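Local coordinates for protein phosphoribosylaminoimidazole-succinocarboxamide synthase (Ehrlichia chaffeensis str. Arkansas, PDB 3KRE) that catalyses the ATP-dependent joining of L-aspartate to the carboxylate of 5-amino-1-(5-phosphoribosyl)imidazole-4-carboxylate, a step of de novo purine biosynthesis, at residues A33-A38 with H48-I53; T54-K59 with R238-L243; L70-S75 with R98-K103; K103-I108 with F213-I218. One frame throughout, in Å; residues are numbered along the deposited sequence. Where two conformers were deposited one is given.

Contact 1. Residues A33-A38 with H48-I53; sequences AKIIFA and HFKDEI. With EDO (1,2-ethanediol), chain K.
I35 and H48 form a hydrogen-bonded pair of an antiparallel beta hairpin: I35 N gives its proton to H48 O at 2.8 Å, and H48 N returns the bond to I35 O at 2.8 Å. A third bond, K50 N to A33 O at 2.9 Å, continues the pairing. K50 NZ makes salt bridges with E52 OE1, at 2.7 Å, and with E30. K34 and F49, the adjoining non-hydrogen-bonded pair, share one face of the sheet. There K34 CD lies over a face of the F49 ring, 3.9 Å from its centroid, in a CH-pi contact, and bends at chi3 and chi4 (-62° and -64°) lead NZ on to salt bridges with E217 and D216. On the other face, F37 turns its ring edge toward the face of the H48 imidazole in an offset edge-to-face pair, planes at 89°, while I35 CG1 packs on K50 CD at 3.8 Å. H48 ND1 bonds to E99 and its NE2 to O1 of an ethanediol, probably from the crystallisation liquor, whose O2 accepts from D51 N. E99 and the F37 edge probably restrict rotation of the H48 ring, and the carboxylate would probably favour a proton on ND1.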
# COMPACT_ATOMS: atom_id res chain seq x y z
N ALA A 33 -0.67 -11.77 -1.17
CA ALA A 33 0.10 -11.69 0.08
C ALA A 33 -0.74 -11.72 1.38
O ALA A 33 -0.19 -11.78 2.47
CB ALA A 33 0.95 -10.43 0.04
N LYS A 34 -2.06 -11.63 1.28
CA LYS A 34 -2.89 -11.55 2.45
C LYS A 34 -4.14 -12.45 2.27
O LYS A 34 -4.48 -12.81 1.14
CB LYS A 34 -3.32 -10.09 2.69
CG LYS A 34 -2.18 -9.12 3.01
CD LYS A 34 -2.68 -7.70 3.34
CE LYS A 34 -3.42 -7.05 2.19
NZ LYS A 34 -2.56 -6.82 0.99
N ILE A 35 -4.72 -12.85 3.38
CA ILE A 35 -6.00 -13.56 3.44
C ILE A 35 -6.92 -12.71 4.29
O ILE A 35 -6.50 -12.19 5.32
CB ILE A 35 -5.87 -14.91 4.13
CG1 ILE A 35 -4.86 -15.82 3.43
CG2 ILE A 35 -7.24 -15.63 4.22
CD1 ILE A 35 -4.50 -17.04 4.31
N ILE A 36 -8.16 -12.54 3.84
CA ILE A 36 -9.17 -11.90 4.67
C ILE A 36 -10.05 -13.02 5.26
O ILE A 36 -10.63 -13.82 4.51
CB ILE A 36 -10.02 -10.94 3.85
CG1 ILE A 36 -9.14 -9.89 3.15
CG2 ILE A 36 -11.12 -10.33 4.73
CD1 ILE A 36 -8.13 -9.18 4.06
N PHE A 37 -10.15 -13.08 6.59
CA PHE A 37 -11.00 -14.06 7.27
C PHE A 37 -12.24 -13.41 7.84
O PHE A 37 -12.20 -12.29 8.36
CB PHE A 37 -10.27 -14.75 8.44
CG PHE A 37 -9.17 -15.69 8.01
CD1 PHE A 37 -9.46 -16.96 7.52
CD2 PHE A 37 -7.84 -15.33 8.14
CE1 PHE A 37 -8.45 -17.82 7.15
CE2 PHE A 37 -6.80 -16.20 7.74
CZ PHE A 37 -7.12 -17.44 7.25
N ALA A 38 -13.35 -14.14 7.80
CA ALA A 38 -14.54 -13.69 8.51
C ALA A 38 -14.33 -13.73 10.01
O ALA A 38 -13.46 -14.46 10.52
CB ALA A 38 -15.77 -14.55 8.12
N HIS A 48 -5.02 -10.99 7.40
CA HIS A 48 -3.96 -11.91 7.81
C HIS A 48 -2.85 -11.82 6.76
O HIS A 48 -3.08 -12.02 5.54
CB HIS A 48 -4.51 -13.33 7.93
CG HIS A 48 -3.45 -14.37 8.18
ND1 HIS A 48 -3.30 -15.00 9.40
CD2 HIS A 48 -2.51 -14.90 7.37
CE1 HIS A 48 -2.30 -15.86 9.33
NE2 HIS A 48 -1.80 -15.82 8.11
N PHE A 49 -1.65 -11.47 7.24
CA PHE A 49 -0.48 -11.31 6.37
C PHE A 49 0.27 -12.61 6.20
O PHE A 49 0.75 -13.17 7.19
CB PHE A 49 0.44 -10.20 6.91
CG PHE A 49 -0.16 -8.82 6.81
CD1 PHE A 49 0.30 -7.90 5.84
CD2 PHE A 49 -1.19 -8.44 7.63
CE1 PHE A 49 -0.27 -6.62 5.77
CE2 PHE A 49 -1.76 -7.17 7.54
CZ PHE A 49 -1.29 -6.28 6.62
N LYS A 50 0.35 -13.10 4.95
CA LYS A 50 1.16 -14.25 4.61
C LYS A 50 2.63 -13.91 4.38
O LYS A 50 3.04 -12.75 4.31
CB LYS A 50 0.61 -14.94 3.35
CG LYS A 50 -0.82 -15.39 3.46
CD LYS A 50 -1.25 -16.15 2.21
CE LYS A 50 -1.55 -15.26 1.03
NZ LYS A 50 -1.71 -16.08 -0.24
N ASP A 51 3.46 -14.95 4.22
CA ASP A 51 4.89 -14.71 3.93
C ASP A 51 5.20 -14.87 2.45
O ASP A 51 6.35 -14.79 2.04
CB ASP A 51 5.78 -15.63 4.75
CG ASP A 51 5.83 -15.27 6.24
OD1 ASP A 51 5.43 -14.16 6.66
OD2 ASP A 51 6.28 -16.13 7.03
N GLU A 52 4.16 -15.06 1.65
CA GLU A 52 4.27 -15.14 0.22
C GLU A 52 4.65 -13.77 -0.34
O GLU A 52 4.18 -12.73 0.15
CB GLU A 52 2.93 -15.66 -0.36
CG GLU A 52 2.57 -17.08 0.11
CD GLU A 52 1.18 -17.56 -0.34
OE1 GLU A 52 0.60 -16.95 -1.25
OE2 GLU A 52 0.68 -18.57 0.20
N ILE A 53 5.51 -13.77 -1.34
CA ILE A 53 5.82 -12.58 -2.15
C ILE A 53 5.74 -13.02 -3.61
O ILE A 53 6.08 -14.14 -3.94
CB ILE A 53 7.23 -12.01 -1.78
CG1 ILE A 53 7.45 -10.56 -2.25
CG2 ILE A 53 8.38 -12.94 -2.32
CD1 ILE A 53 8.68 -9.88 -1.52
C1 EDO K . 1.53 -17.46 7.05
O1 EDO K . 0.17 -17.31 6.62
C2 EDO K . 2.38 -18.25 6.03
O2 EDO K . 2.66 -17.55 4.78

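Contact 2. Residues T54-K59 with R238-L243; sequences TAFNNK and RYRLNL. With EDO (1,2-ethanediol), chain D.
The end of strand 52-55 comes up beside the short helix 237-240, with A55 CA and R240 CA 6.1 Å apart and no direct hydrogen bond between the two segments. A55 carries much of the packing: its CB rests against R240 CG at 3.8 Å and Y239 CE2 at 3.9 Å. The Y239 ring reaches the strand because its CG stands opposite the backbone N (chi1 175°), and its edge meets the backbone of T54. Beyond A55 the chain folds into a type I' turn, F56 to K59, closing the hairpin of strands 52-55 and 60-63. F56 leans from this turn over the helix end, where its ring edge meets R240 O in the ring plane, CE2 lying 3.5 Å from that oxygen. The helix itself finishes in a Schellman motif, with N242 at positive phi and L243 N bonded to R238 O. R240 runs extended from CG to NE, and a water bridges its NE to F56 N, accepting from each at 3.1 Å. Farther out, an ethanediol lies at the edge of the guanidinium: R240 NH2 bonds to its O1 at 2.9 Å, and R240 NH1 to its O2 at 2.8 Å, while NH1 also forms a salt bridge with D237.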
# COMPACT_ATOMS: atom_id res chain seq x y z
N THR A 54 5.25 -12.15 -4.47
CA THR A 54 5.21 -12.43 -5.90
C THR A 54 5.64 -11.18 -6.67
O THR A 54 5.46 -10.06 -6.19
CB THR A 54 3.80 -12.84 -6.32
OG1 THR A 54 2.93 -11.74 -6.14
CG2 THR A 54 3.28 -14.00 -5.41
N ALA A 55 6.17 -11.37 -7.87
CA ALA A 55 6.50 -10.25 -8.75
C ALA A 55 6.23 -10.59 -10.22
O ALA A 55 6.09 -11.76 -10.59
CB ALA A 55 7.98 -9.87 -8.55
N PHE A 56 6.16 -9.53 -11.04
CA PHE A 56 6.12 -9.63 -12.50
C PHE A 56 4.93 -10.46 -12.93
O PHE A 56 5.07 -11.49 -13.59
CB PHE A 56 7.44 -10.18 -13.03
CG PHE A 56 8.64 -9.39 -12.58
CD1 PHE A 56 8.79 -8.06 -12.96
CD2 PHE A 56 9.60 -9.95 -11.75
CE1 PHE A 56 9.89 -7.31 -12.53
CE2 PHE A 56 10.69 -9.21 -11.32
CZ PHE A 56 10.84 -7.90 -11.71
N ASN A 57 3.76 -9.99 -12.50
CA ASN A 57 2.50 -10.69 -12.76
C ASN A 57 2.56 -12.17 -12.41
O ASN A 57 2.08 -13.01 -13.18
CB ASN A 57 2.12 -10.51 -14.24
CG ASN A 57 1.92 -9.06 -14.60
OD1 ASN A 57 1.10 -8.38 -13.98
ND2 ASN A 57 2.67 -8.57 -15.57
N ASN A 58 3.15 -12.49 -11.26
CA ASN A 58 3.29 -13.87 -10.79
C ASN A 58 4.20 -14.77 -11.63
O ASN A 58 4.08 -15.98 -11.60
CB ASN A 58 1.90 -14.53 -10.59
CG ASN A 58 1.61 -14.84 -9.13
OD1 ASN A 58 0.78 -14.19 -8.48
ND2 ASN A 58 2.32 -15.83 -8.59
N LYS A 59 5.15 -14.18 -12.35
CA LYS A 59 6.20 -14.97 -12.99
C LYS A 59 7.19 -15.48 -11.93
O LYS A 59 7.90 -16.48 -12.16
CB LYS A 59 6.96 -14.16 -14.05
N ARG A 238 13.84 -5.35 -3.36
CA ARG A 238 14.94 -6.28 -3.02
C ARG A 238 14.65 -7.69 -3.56
O ARG A 238 15.55 -8.38 -4.03
CB ARG A 238 15.22 -6.33 -1.51
CG ARG A 238 15.67 -5.00 -0.92
CD ARG A 238 16.46 -5.16 0.38
NE ARG A 238 17.73 -5.77 0.09
CZ ARG A 238 18.81 -5.12 -0.38
NH1 ARG A 238 18.80 -3.80 -0.54
NH2 ARG A 238 19.90 -5.80 -0.69
N TYR A 239 13.38 -8.08 -3.50
CA TYR A 239 12.96 -9.33 -4.12
C TYR A 239 12.88 -9.21 -5.64
O TYR A 239 13.44 -10.05 -6.36
CB TYR A 239 11.63 -9.77 -3.52
CG TYR A 239 11.08 -10.99 -4.20
CD1 TYR A 239 11.70 -12.22 -4.06
CD2 TYR A 239 9.96 -10.90 -5.02
CE1 TYR A 239 11.22 -13.35 -4.73
CE2 TYR A 239 9.48 -12.01 -5.68
CZ TYR A 239 10.11 -13.23 -5.52
OH TYR A 239 9.65 -14.38 -6.16
N ARG A 240 12.22 -8.17 -6.15
CA ARG A 240 12.07 -8.03 -7.61
C ARG A 240 13.41 -8.06 -8.36
O ARG A 240 13.53 -8.70 -9.41
CB ARG A 240 11.35 -6.75 -7.96
CG ARG A 240 9.89 -6.70 -7.61
CD ARG A 240 9.27 -5.51 -8.35
NE ARG A 240 7.93 -5.25 -7.85
CZ ARG A 240 7.60 -4.33 -6.95
NH1 ARG A 240 8.51 -3.56 -6.36
NH2 ARG A 240 6.32 -4.24 -6.60
N LEU A 241 14.40 -7.38 -7.79
CA LEU A 241 15.71 -7.20 -8.42
C LEU A 241 16.76 -8.19 -7.90
O LEU A 241 17.95 -8.06 -8.22
CB LEU A 241 16.19 -5.77 -8.21
CG LEU A 241 15.22 -4.68 -8.61
CD1 LEU A 241 15.87 -3.32 -8.30
CD2 LEU A 241 14.83 -4.88 -10.09
N ASN A 242 16.30 -9.21 -7.17
CA ASN A 242 17.12 -10.25 -6.57
C ASN A 242 18.38 -9.70 -5.91
O ASN A 242 19.50 -10.17 -6.16
CB ASN A 242 17.44 -11.36 -7.60
CG ASN A 242 17.99 -12.66 -6.94
OD1 ASN A 242 18.78 -13.38 -7.57
ND2 ASN A 242 17.58 -12.95 -5.70
N LEU A 243 18.18 -8.73 -5.02
CA LEU A 243 19.25 -8.08 -4.28
C LEU A 243 19.64 -8.79 -2.98
O LEU A 243 20.66 -8.43 -2.37
CB LEU A 243 18.88 -6.65 -3.94
CG LEU A 243 18.42 -5.77 -5.10
CD1 LEU A 243 18.07 -4.34 -4.63
CD2 LEU A 243 19.48 -5.79 -6.20
C1 EDO D . 6.01 -1.81 -3.97
O1 EDO D . 6.04 -1.63 -5.36
C2 EDO D . 7.35 -1.45 -3.35
O2 EDO D . 8.39 -2.18 -3.95
O HOH W 1 6.13 -6.67 -9.89

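Contact 3. Residues L70-S75 with R98-K103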
# COMPACT_ATOMS: atom_id res chain seq x y z
N LEU A 70 6.20 -8.61 9.69
CA LEU A 70 6.70 -7.25 9.61
C LEU A 70 5.74 -6.31 8.88
O LEU A 70 5.52 -5.18 9.32
CB LEU A 70 8.10 -7.22 8.99
CG LEU A 70 9.18 -7.96 9.75
CD1 LEU A 70 10.47 -7.91 8.89
CD2 LEU A 70 9.39 -7.33 11.15
N ASN A 71 5.11 -6.80 7.81
CA ASN A 71 4.14 -6.00 7.06
C ASN A 71 2.91 -5.67 7.90
O ASN A 71 2.42 -4.53 7.91
CB ASN A 71 3.74 -6.69 5.73
CG ASN A 71 4.79 -6.56 4.64
OD1 ASN A 71 4.65 -7.13 3.55
ND2 ASN A 71 5.83 -5.84 4.93
N ASN A 72 2.45 -6.65 8.69
CA ASN A 72 1.37 -6.44 9.62
C ASN A 72 1.68 -5.31 10.62
O ASN A 72 0.90 -4.37 10.80
CB ASN A 72 1.07 -7.75 10.35
CG ASN A 72 -0.06 -7.62 11.33
OD1 ASN A 72 -1.13 -7.05 11.00
ND2 ASN A 72 0.14 -8.15 12.54
N TYR A 73 2.84 -5.42 11.26
CA TYR A 73 3.28 -4.39 12.21
C TYR A 73 3.49 -3.02 11.56
O TYR A 73 3.04 -2.01 12.09
CB TYR A 73 4.53 -4.81 12.94
CG TYR A 73 4.35 -5.97 13.90
CD1 TYR A 73 3.19 -6.06 14.68
CD2 TYR A 73 5.35 -6.89 14.10
CE1 TYR A 73 3.02 -7.06 15.58
CE2 TYR A 73 5.20 -7.92 15.01
CZ TYR A 73 4.01 -8.00 15.75
OH TYR A 73 3.80 -8.99 16.70
N ILE A 74 4.16 -2.99 10.42
CA ILE A 74 4.39 -1.73 9.73
C ILE A 74 3.07 -1.10 9.27
O ILE A 74 2.84 0.10 9.48
CB ILE A 74 5.35 -1.89 8.50
CG1 ILE A 74 6.73 -2.23 9.01
CG2 ILE A 74 5.39 -0.61 7.65
CD1 ILE A 74 7.71 -2.83 7.92
N SER A 75 2.20 -1.89 8.68
CA SER A 75 0.92 -1.34 8.19
C SER A 75 0.00 -0.83 9.30
O SER A 75 -0.55 0.29 9.21
CB SER A 75 0.20 -2.39 7.32
OG SER A 75 -0.86 -1.79 6.62
N ARG A 98 0.45 -11.64 12.93
CA ARG A 98 0.11 -11.69 11.50
C ARG A 98 -1.18 -11.00 11.14
O ARG A 98 -1.49 -10.86 9.96
CB ARG A 98 -0.01 -13.14 11.07
CG ARG A 98 1.33 -13.77 10.89
CD ARG A 98 1.24 -15.07 10.19
NE ARG A 98 2.58 -15.61 10.16
CZ ARG A 98 3.51 -15.28 9.26
NH1 ARG A 98 3.23 -14.47 8.26
NH2 ARG A 98 4.72 -15.80 9.37
N GLU A 99 -1.95 -10.58 12.15
CA GLU A 99 -3.35 -10.22 11.92
C GLU A 99 -3.74 -8.91 12.52
O GLU A 99 -3.27 -8.53 13.59
CB GLU A 99 -4.29 -11.31 12.45
CG GLU A 99 -4.07 -12.63 11.73
CD GLU A 99 -4.95 -13.75 12.19
OE1 GLU A 99 -5.48 -13.72 13.32
OE2 GLU A 99 -5.09 -14.71 11.40
N GLN A 100 -4.62 -8.23 11.82
CA GLN A 100 -5.27 -7.05 12.36
C GLN A 100 -6.75 -7.14 12.03
O GLN A 100 -7.13 -7.77 11.05
CB GLN A 100 -4.63 -5.75 11.84
CG GLN A 100 -4.32 -5.67 10.42
CD GLN A 100 -3.47 -4.47 10.09
OE1 GLN A 100 -4.00 -3.40 9.84
NE2 GLN A 100 -2.14 -4.67 10.00
N LEU A 101 -7.55 -6.56 12.90
CA LEU A 101 -8.98 -6.45 12.75
C LEU A 101 -9.26 -5.19 11.95
O LEU A 101 -8.78 -4.09 12.30
CB LEU A 101 -9.66 -6.34 14.10
CG LEU A 101 -11.18 -6.53 14.11
CD1 LEU A 101 -11.55 -7.98 13.67
CD2 LEU A 101 -11.77 -6.21 15.49
N VAL A 102 -10.05 -5.33 10.90
CA VAL A 102 -10.39 -4.21 10.05
C VAL A 102 -11.88 -4.23 9.67
O VAL A 102 -12.57 -5.28 9.74
CB VAL A 102 -9.55 -4.20 8.75
CG1 VAL A 102 -8.04 -4.16 9.03
CG2 VAL A 102 -9.91 -5.43 7.89
N LYS A 103 -12.35 -3.05 9.26
CA LYS A 103 -13.73 -2.86 8.83
C LYS A 103 -13.96 -3.69 7.57
O LYS A 103 -13.13 -3.68 6.69
CB LYS A 103 -14.00 -1.39 8.49
CG LYS A 103 -13.94 -0.43 9.69
CD LYS A 103 -14.32 1.03 9.29
CE LYS A 103 -15.58 1.57 10.03
NZ LYS A 103 -16.61 0.55 10.23
O HOH W 2 -3.36 -2.63 7.25
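N72 sends CG away from its own backbone N (chi1 -179°), off helix 67-84 and toward strand 99-107, whereas Q100 places its CG between backbone N and carbonyl carbon (chi1 45°) and then runs extended, bringing its amide up against the helix. The two side chains slide past each other in opposite directions and meet in a hydrogen bond, Q100 NE2 to N72 OD1 at 2.8 Å. It is nearly straight, 166° at the hydrogen, and leaves in the plane of the Q100 amide, but it arrives tilted from the carbonyl plane of N72; the two amide planes are well turned from one another. The other branch of N72 lies over the backbone where the strand begins: ND2 is 3.4 Å from R98 C, and it has weak hydrogen bonds to the carbonyl oxygens of N96 and Q97. One turn along the helix, S75 faces the far end of the Q100 amide. A water bridges them, hydrogen-bonded to S75 OG (2.7 Å) and Q100 OE1 (2.8 Å), while S75 OG also bonds to I218 N. F49, from the neighbouring strand 44-49, touches both N72 and Q100. Helix and strand, their axes 8.7 Å apart and inclined to one another, are thus joined at a buried polar seam. Each end of the Q100 amide has its own partner, and OD1 and ND2 of N72 are likewise used separately; the bonds favour the modelled orientation of the Q100 amide and, less firmly because those of ND2 are weak, that of N72, and give these buried polar groups partners.

Contact 4. Residues K103-I108 with F213-I218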
# COMPACT_ATOMS: atom_id res chain seq x y z
N LYS A 103 -12.35 -3.05 9.26
CA LYS A 103 -13.73 -2.86 8.83
C LYS A 103 -13.96 -3.69 7.57
O LYS A 103 -13.13 -3.68 6.69
CB LYS A 103 -14.00 -1.39 8.49
CG LYS A 103 -13.94 -0.43 9.69
CD LYS A 103 -14.32 1.03 9.29
CE LYS A 103 -15.58 1.57 10.03
NZ LYS A 103 -16.61 0.55 10.23
N LYS A 104 -15.11 -4.32 7.45
CA LYS A 104 -15.50 -4.95 6.22
C LYS A 104 -16.05 -3.84 5.32
O LYS A 104 -17.11 -3.26 5.59
CB LYS A 104 -16.50 -6.06 6.45
CG LYS A 104 -16.78 -6.91 5.20
CD LYS A 104 -17.75 -8.05 5.47
CE LYS A 104 -17.72 -9.08 4.32
NZ LYS A 104 -18.66 -10.25 4.56
N ILE A 105 -15.36 -3.59 4.22
CA ILE A 105 -15.76 -2.58 3.25
C ILE A 105 -15.69 -3.12 1.81
O ILE A 105 -15.05 -4.15 1.56
CB ILE A 105 -14.90 -1.30 3.38
CG1 ILE A 105 -13.41 -1.60 3.18
CG2 ILE A 105 -15.11 -0.61 4.73
CD1 ILE A 105 -12.56 -0.31 3.14
N THR A 106 -16.36 -2.44 0.88
CA THR A 106 -16.24 -2.78 -0.53
C THR A 106 -15.11 -2.00 -1.15
O THR A 106 -15.12 -0.78 -1.07
CB THR A 106 -17.54 -2.57 -1.29
OG1 THR A 106 -18.54 -3.40 -0.68
CG2 THR A 106 -17.39 -3.02 -2.73
N ILE A 107 -14.15 -2.71 -1.71
CA ILE A 107 -12.95 -2.06 -2.22
C ILE A 107 -13.28 -1.53 -3.60
O ILE A 107 -13.89 -2.22 -4.41
CB ILE A 107 -11.75 -3.02 -2.28
CG1 ILE A 107 -11.44 -3.57 -0.88
CG2 ILE A 107 -10.48 -2.34 -2.84
CD1 ILE A 107 -11.12 -2.48 0.12
N ILE A 108 -12.93 -0.28 -3.85
CA ILE A 108 -13.03 0.32 -5.18
C ILE A 108 -11.89 -0.26 -6.05
O ILE A 108 -10.75 -0.32 -5.64
CB ILE A 108 -12.93 1.86 -5.07
CG1 ILE A 108 -14.09 2.42 -4.24
CG2 ILE A 108 -12.82 2.54 -6.47
CD1 ILE A 108 -13.69 3.58 -3.43
N PHE A 213 -12.40 5.16 2.52
CA PHE A 213 -11.60 4.60 3.61
C PHE A 213 -10.38 3.97 3.03
O PHE A 213 -10.48 3.10 2.18
CB PHE A 213 -12.40 3.57 4.39
CG PHE A 213 -13.48 4.21 5.24
CD1 PHE A 213 -13.28 4.44 6.59
CD2 PHE A 213 -14.64 4.68 4.64
CE1 PHE A 213 -14.23 5.07 7.36
CE2 PHE A 213 -15.63 5.35 5.43
CZ PHE A 213 -15.42 5.51 6.76
N LEU A 214 -9.23 4.32 3.59
CA LEU A 214 -8.00 3.67 3.17
C LEU A 214 -8.01 2.19 3.60
O LEU A 214 -8.31 1.84 4.76
CB LEU A 214 -6.78 4.37 3.77
CG LEU A 214 -5.44 3.93 3.19
CD1 LEU A 214 -5.30 4.37 1.73
CD2 LEU A 214 -4.35 4.55 4.06
N ALA A 215 -7.65 1.32 2.67
CA ALA A 215 -7.72 -0.13 2.90
C ALA A 215 -6.39 -0.81 2.53
O ALA A 215 -5.35 -0.15 2.54
CB ALA A 215 -8.87 -0.68 2.11
N ASP A 216 -6.43 -2.11 2.22
CA ASP A 216 -5.22 -2.88 1.89
C ASP A 216 -4.12 -2.66 2.93
O ASP A 216 -4.43 -2.76 4.12
CB ASP A 216 -4.74 -2.60 0.47
CG ASP A 216 -3.79 -3.68 -0.03
OD1 ASP A 216 -4.20 -4.84 -0.03
OD2 ASP A 216 -2.61 -3.40 -0.32
N GLU A 217 -2.88 -2.39 2.53
CA GLU A 217 -1.80 -2.24 3.49
C GLU A 217 -0.89 -1.12 3.08
O GLU A 217 -0.85 -0.72 1.90
CB GLU A 217 -1.00 -3.53 3.59
CG GLU A 217 -0.29 -3.90 2.30
CD GLU A 217 0.43 -5.23 2.39
OE1 GLU A 217 1.55 -5.30 2.95
OE2 GLU A 217 -0.14 -6.22 1.92
N ILE A 218 -0.14 -0.63 4.06
CA ILE A 218 0.92 0.32 3.79
C ILE A 218 2.17 -0.32 4.36
O ILE A 218 2.37 -0.35 5.56
CB ILE A 218 0.68 1.67 4.47
CG1 ILE A 218 -0.71 2.21 4.07
CG2 ILE A 218 1.83 2.65 4.11
CD1 ILE A 218 -1.18 3.25 5.08
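A215 CB is the small bump on which two isoleucines converge: I107 CD1 comes down on it at 3.5 Å and I105 CD1 at 3.8 Å. The two methyl tips meet A215 CB from the same side. I105 gets there with CG1 lodged between its backbone N and carbonyl carbon (chi1 59°), a setting that projects the chain straight across the gap. Its CD1 fits into the hollow between A215 and the neck of F213, touching F213 CB at 4.1 Å. These segments belong to strands 99-107 and 213-214 of the large antiparallel sheet, yet they are not paired with each other. Strand 192-204 pairs with both, so the side chains meet without backbone pairing between the two segments, and even the close pair I107 and A215 keep their CA atoms 7.6 Å apart. The F213 side chain crosses I105 obliquely, and its ring is approached by the aliphatic part of K103, whose CD lies 4.5 Å from F213 CD1. L204 on strand 192-204 touches K103 and F213, and H90 meets A215 from a loop.

Contacts 1, 3 and 4 form a connected group, with contact 2 off to one side. Strands 44-49 and 99-107 are sheet neighbours, and contacts 1 and 3, with centres about 10 Å apart, are tied by D51 OD1 to R98 NH1 at 2.7 Å. Contact 4 reaches contact 1 through the salt bridges of K34, and contact 3 through the shared K103 and S75 OG to I218 N at 2.9 Å. Contact 2 touches contact 1 through I53 CD1 and Y239 CB at 3.6 Å, continuing strand 52-55; its centre is about 25 Å from that of contact 4, across the chain's centre. None of the four contacts has a substrate or nucleotide among its bound groups; the ethanediols at contacts 1 and 2 are probably from the crystallisation liquor.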